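Local structure of TetR-family transcriptional regulator (Streptomyces coelicolor A3, 2QIB) at residues A[157-160]-A[161-165]. The protein probably binds DNA through a helix-turn-helix domain and regulates transcription, as a member of the TetR family. Numbering follows the deposited sequence.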
loop_
_atom_site.group_PDB
_atom_site.type_symbol
_atom_site.label_atom_id
_atom_site.label_comp_id
_atom_site.label_asym_id
_atom_site.label_seq_id
_atom_site.Cartn_x
_atom_site.Cartn_y
_atom_site.Cartn_z
ATOM N N ILE A 157 1.894 1.930 7.131
ATOM C CA ILE A 157 1.743 3.181 6.337
ATOM C C ILE A 157 1.149 2.849 4.960
ATOM O O ILE A 157 0.210 3.496 4.523
ATOM C CB ILE A 157 3.076 3.957 6.221
ATOM C CG1 ILE A 157 3.476 4.492 7.613
ATOM C CG2 ILE A 157 2.955 5.099 5.164
ATOM C CD1 ILE A 157 4.952 4.932 7.725
ATOM N N SER A 158 1.625 1.792 4.296
ATOM C CA SER A 158 1.013 1.351 3.013
ATOM C C SER A 158 -0.451 0.926 3.186
ATOM O O SER A 158 -1.303 1.203 2.326
ATOM C CB SER A 158 1.819 0.194 2.407
ATOM O OG SER A 158 3.180 0.608 2.160
ATOM N N LEU A 159 -0.732 0.228 4.287
ATOM C CA LEU A 159 -2.089 -0.209 4.627
ATOM C C LEU A 159 -3.014 1.028 4.788
ATOM O O LEU A 159 -4.184 1.028 4.328
ATOM C CB LEU A 159 -2.077 -1.009 5.953
ATOM C CG LEU A 159 -3.453 -1.578 6.294
ATOM C CD1 LEU A 159 -3.777 -2.724 5.311
ATOM C CD2 LEU A 159 -3.394 -2.110 7.714
ATOM N N ALA A 160 -2.506 2.046 5.490
ATOM C CA ALA A 160 -3.277 3.274 5.720
ATOM C C ALA A 160 -3.539 4.066 4.418
ATOM O O ALA A 160 -4.642 4.603 4.224
ATOM C CB ALA A 160 -2.595 4.160 6.770
ATOM N N GLU A 161 -2.557 4.113 3.510
ATOM C CA GLU A 161 -2.754 4.676 2.161
ATOM C C GLU A 161 -3.849 3.901 1.400
ATOM O O GLU A 161 -4.798 4.465 0.832
ATOM C CB GLU A 161 -1.432 4.535 1.391
ATOM C CG GLU A 161 -0.378 5.445 1.872
ATOM C CD GLU A 161 0.924 5.294 1.048
ATOM O OE1 GLU A 161 0.862 4.878 -0.128
ATOM O OE2 GLU A 161 1.983 5.598 1.607
ATOM N N SER A 162 -3.732 2.577 1.385
ATOM C CA SER A 162 -4.682 1.747 0.663
ATOM C C SER A 162 -6.102 1.897 1.202
ATOM O O SER A 162 -7.073 1.991 0.450
ATOM C CB SER A 162 -4.256 0.288 0.778
ATOM O OG SER A 162 -5.102 -0.501 -0.046
ATOM N N THR A 163 -6.205 1.888 2.528
ATOM C CA THR A 163 -7.492 1.996 3.201
ATOM C C THR A 163 -8.171 3.312 2.813
ATOM O O THR A 163 -9.369 3.318 2.498
ATOM C CB THR A 163 -7.338 1.850 4.723
ATOM O OG1 THR A 163 -6.904 0.508 5.022
ATOM C CG2 THR A 163 -8.648 2.095 5.453
ATOM N N ALA A 164 -7.427 4.417 2.849
ATOM C CA ALA A 164 -8.018 5.715 2.497
ATOM C C ALA A 164 -8.449 5.734 1.019
ATOM O O ALA A 164 -9.525 6.229 0.689
ATOM C CB ALA A 164 -7.007 6.855 2.771
ATOM N N LEU A 165 -7.638 5.160 0.132
ATOM C CA LEU A 165 -7.969 5.141 -1.300
ATOM C C LEU A 165 -9.213 4.277 -1.557
ATOM O O LEU A 165 -10.126 4.645 -2.339
ATOM C CB LEU A 165 -6.787 4.585 -2.110
ATOM C CG LEU A 165 -5.583 5.509 -2.186
ATOM C CD1 LEU A 165 -4.378 4.730 -2.721
ATOM C CD2 LEU A 165 -5.936 6.776 -3.082
HETATM O O HOH W 1 3.721 3.362 1.619
#
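With its OG1 beside the backbone N (chi1 -66°), T163 folds its hydroxyl back onto the preceding turn of the helix, and E161, starting the same way (chi1 -71°) but extended beyond CG, runs back along the helix toward I157. T163 OG1 donates to L159 O at 2.9 Å, from above the carbonyl plane, while T163 N reaches L159 O from the opposite face at 2.8 Å. The carbonyl of buried L159 is thus gripped by two donors. A valine here would fill much the same volume but lacks the hydroxyl, and would probably leave L159 O with the amide as the one donor from this position. E161 crosses I157 at a slant: its CG lies 3.3 Å from I157 O, and OE2 comes to 3.7 Å from I157 CG2. A water donates to E161 OE2 at 2.8 Å and lies 2.9 Å from S158 OG; R129 forms a salt bridge with OE2. This is helix 147-168 of the TetR C-terminal domain, its amides bonding four residues back, as S162 N does to S158 O. S158 and S162 pair their hydroxyls with S162 and S158 of the second subunit, whereas T163 OG1 is spent within its own helix and E161 probably offsets the charge of R129.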